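Local coordinates for DUF4440 domain-containing protein (Prochlorococcus marinus, PDB 3HZP) that is of unknown function but adopts an NTF2-like fold and pairs with a second copy of itself, sheet against sheet, in the crystal, at the interface of chains A and B. Sequence-based numbering; all coordinates share one arbitrary frame. Chains: chain A/B, NTF2-like protein of unknown function.

The interface of chains A and B. Residues chain A 81, 100-102, 118-119; chain B 36, 116, 118.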
ATOM      1  N   VAL A  81       7.644  -2.320  -4.698  1.00 12.99           N
ATOM      2  CA  VAL A  81       6.327  -2.384  -5.298  1.00 13.09           C
ATOM      3  C   VAL A  81       6.371  -3.334  -6.457  1.00 13.27           C
ATOM      4  O   VAL A  81       7.265  -3.217  -7.299  1.00 13.45           O
ATOM      5  CB  VAL A  81       5.861  -0.978  -5.771  1.00 13.12           C
ATOM      6  CG1 VAL A  81       4.484  -1.065  -6.489  1.00 14.76           C
ATOM      7  CG2 VAL A  81       5.830   0.027  -4.584  1.00 13.42           C
ATOM      8  N   THR A 100      -1.469  -5.251  -7.695  1.00 13.02           N
ATOM      9  CA  THR A 100      -0.337  -4.418  -7.300  1.00 12.02           C
ATOM     10  C   THR A 100      -0.143  -4.495  -5.793  1.00 12.74           C
ATOM     11  O   THR A 100      -1.120  -4.371  -5.025  1.00 12.74           O
ATOM     12  CB  THR A 100      -0.588  -2.944  -7.665  1.00 13.23           C
ATOM     13  OG1 THR A 100      -0.736  -2.851  -9.088  1.00 13.73           O
ATOM     14  CG2 THR A 100       0.582  -2.023  -7.214  1.00 14.22           C
ATOM     15  N   VAL A 101       1.105  -4.726  -5.390  1.00 12.69           N
ATOM     16  CA  VAL A 101       1.467  -4.857  -3.992  1.00 13.19           C
ATOM     17  C   VAL A 101       2.549  -3.886  -3.588  1.00 12.91           C
ATOM     18  O   VAL A 101       3.571  -3.780  -4.273  1.00 13.20           O
ATOM     19  CB  VAL A 101       1.984  -6.298  -3.707  1.00 13.31           C
ATOM     20  CG1 VAL A 101       2.287  -6.474  -2.253  1.00 15.05           C
ATOM     21  CG2 VAL A 101       0.981  -7.338  -4.236  1.00 14.30           C
ATOM     22  N   THR A 102       2.308  -3.131  -2.518  1.00 13.52           N
ATOM     23  CA  THR A 102       3.310  -2.254  -1.898  1.00 12.31           C
ATOM     24  C   THR A 102       3.819  -2.977  -0.669  1.00 13.64           C
ATOM     25  O   THR A 102       3.031  -3.338   0.222  1.00 14.65           O
ATOM     26  CB  THR A 102       2.718  -0.916  -1.502  1.00 12.76           C
ATOM     27  OG1 THR A 102       2.281  -0.220  -2.661  1.00 13.64           O
ATOM     28  CG2 THR A 102       3.744  -0.072  -0.723  1.00 15.22           C
ATOM     29  N   GLN A 118       0.477  -4.135   1.481  1.00 12.52           N
ATOM     30  CA  GLN A 118      -0.877  -3.848   1.057  1.00 11.95           C
ATOM     31  C   GLN A 118      -1.035  -4.288  -0.377  1.00 13.16           C
ATOM     32  O   GLN A 118      -0.208  -3.969  -1.230  1.00 13.21           O
ATOM     33  CB  GLN A 118      -1.196  -2.346   1.206  1.00 12.45           C
ATOM     34  CG  GLN A 118      -2.609  -1.969   0.719  1.00 11.51           C
ATOM     35  CD  GLN A 118      -3.151  -0.657   1.229  1.00 14.51           C
ATOM     36  OE1 GLN A 118      -2.515   0.014   2.046  1.00 17.43           O
ATOM     37  NE2 GLN A 118      -4.348  -0.307   0.808  1.00 12.32           N
ATOM     38  N   ARG A 119      -2.125  -4.983  -0.651  1.00 12.30           N
ATOM     39  CA  ARG A 119      -2.449  -5.429  -1.994  1.00 11.63           C
ATOM     40  C   ARG A 119      -3.745  -4.855  -2.518  1.00 11.91           C
ATOM     41  O   ARG A 119      -4.678  -4.601  -1.762  1.00 12.28           O
ATOM     42  CB  ARG A 119      -2.507  -6.959  -2.112  1.00 12.37           C
ATOM     43  CG  ARG A 119      -3.591  -7.633  -1.302  1.00 13.78           C
ATOM     44  CD  ARG A 119      -3.948  -9.012  -1.858  1.00 13.17           C
ATOM     45  NE  ARG A 119      -4.669  -8.894  -3.104  1.00 12.33           N
ATOM     46  CZ  ARG A 119      -4.849  -9.867  -3.982  1.00 13.90           C
ATOM     47  NH1 ARG A 119      -4.377 -11.080  -3.746  1.00 15.05           N
ATOM     48  NH2 ARG A 119      -5.501  -9.628  -5.101  1.00 14.90           N
TER
ATOM     49  N   ILE B  36      -1.762   4.441  -6.074  1.00 11.27           N
ATOM     50  CA  ILE B  36      -2.287   3.128  -6.460  1.00 11.51           C
ATOM     51  C   ILE B  36      -3.734   3.037  -6.061  1.00 11.31           C
ATOM     52  O   ILE B  36      -4.070   3.076  -4.895  1.00 12.36           O
ATOM     53  CB  ILE B  36      -1.463   1.978  -5.877  1.00 12.28           C
ATOM     54  CG1 ILE B  36       0.024   2.133  -6.204  1.00 13.34           C
ATOM     55  CG2 ILE B  36      -1.986   0.641  -6.397  1.00 12.15           C
ATOM     56  CD1 ILE B  36       0.348   2.343  -7.700  1.00 13.22           C
ATOM     57  N   TRP B 116       4.838   7.896  -2.131  1.00 14.53           N
ATOM     58  CA  TRP B 116       4.048   6.732  -2.576  1.00 15.36           C
ATOM     59  C   TRP B 116       2.759   6.712  -1.794  1.00 14.22           C
ATOM     60  O   TRP B 116       2.714   7.053  -0.619  1.00 14.48           O
ATOM     61  CB  TRP B 116       4.798   5.420  -2.338  1.00 14.61           C
ATOM     62  CG  TRP B 116       4.218   4.295  -3.050  1.00 14.87           C
ATOM     63  CD1 TRP B 116       3.438   3.302  -2.527  1.00 16.10           C
ATOM     64  CD2 TRP B 116       4.379   3.994  -4.435  1.00 14.06           C
ATOM     65  NE1 TRP B 116       3.066   2.426  -3.523  1.00 15.98           N
ATOM     66  CE2 TRP B 116       3.624   2.819  -4.698  1.00 15.34           C
ATOM     67  CE3 TRP B 116       5.073   4.599  -5.475  1.00 15.27           C
ATOM     68  CZ2 TRP B 116       3.557   2.260  -5.948  1.00 14.93           C
ATOM     69  CZ3 TRP B 116       5.014   4.027  -6.734  1.00 14.96           C
ATOM     70  CH2 TRP B 116       4.261   2.858  -6.943  1.00 14.92           C
ATOM     71  N   GLN B 118      -0.876   4.008  -1.638  1.00 12.52           N
ATOM     72  CA  GLN B 118      -1.802   3.001  -2.108  1.00 11.95           C
ATOM     73  C   GLN B 118      -3.015   3.006  -1.213  1.00 13.16           C
ATOM     74  O   GLN B 118      -2.896   2.987   0.012  1.00 13.21           O
ATOM     75  CB  GLN B 118      -1.141   1.607  -2.123  1.00 12.45           C
ATOM     76  CG  GLN B 118      -2.095   0.480  -2.564  1.00 11.51           C
ATOM     77  CD  GLN B 118      -1.437  -0.795  -3.029  1.00 14.51           C
ATOM     78  OE1 GLN B 118      -0.208  -0.876  -3.114  1.00 17.43           O
ATOM     79  NE2 GLN B 118      -2.236  -1.776  -3.391  1.00 12.32           N
TER
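A:Thr102 and B:Gln118 run antiparallel alongside each other, and the threonine hydroxyl OG1 gives its hydrogen to the glutamine side-chain oxygen OE1 at 2.6 Å. That donor lies in the carbonyl plane of the amide, at 157° to the C=O bond. The same OG1 accepts a hydrogen bond from the indole nitrogen NE1 of B:Trp116 at 2.9 Å, lying somewhat out of the ring plane. Threonine suits this place because its hydroxyl can give and accept at once, linking two side chains of one partner strand, while its methyl CG2 rests near B:Trp116 CD1. Turning OG1 anti to the carbonyl carbon (chi1 -64°) presents the hydroxyl to both.

B:Gln118, extended, is long enough to cross to strand 100-108. Its NE2 donates to the backbone oxygen of A:Thr100 at 3.3 Å, approaching from above the carbonyl plane. Having acceptor and donor ends both engaged would set which way round the amide lies. Its aliphatic part passes that of A:Gln118, its two-fold equivalent in the other chain, and the amides stack loosely, offset along the chains, with planes 29° apart.

Beside this polar centre, beta-branched, purely apolar A:Val81 sets CG2 over the flat six-membered ring of B:Trp116, toward the rim, in a CH-pi contact; CG1 also reaches CZ2, at 3.5 Å. The indole thus serves both parts, its N-H for the threonine oxygen and its broad apolar face for valine. The methyls CG2 of A:Thr100 and B:Ile36 meet tip to tip at 3.8 Å. Repeated by the two-fold axis, this patch joins the sheets of the two copies, probably helping to hold a dimer of the kind common among NTF2-like proteins.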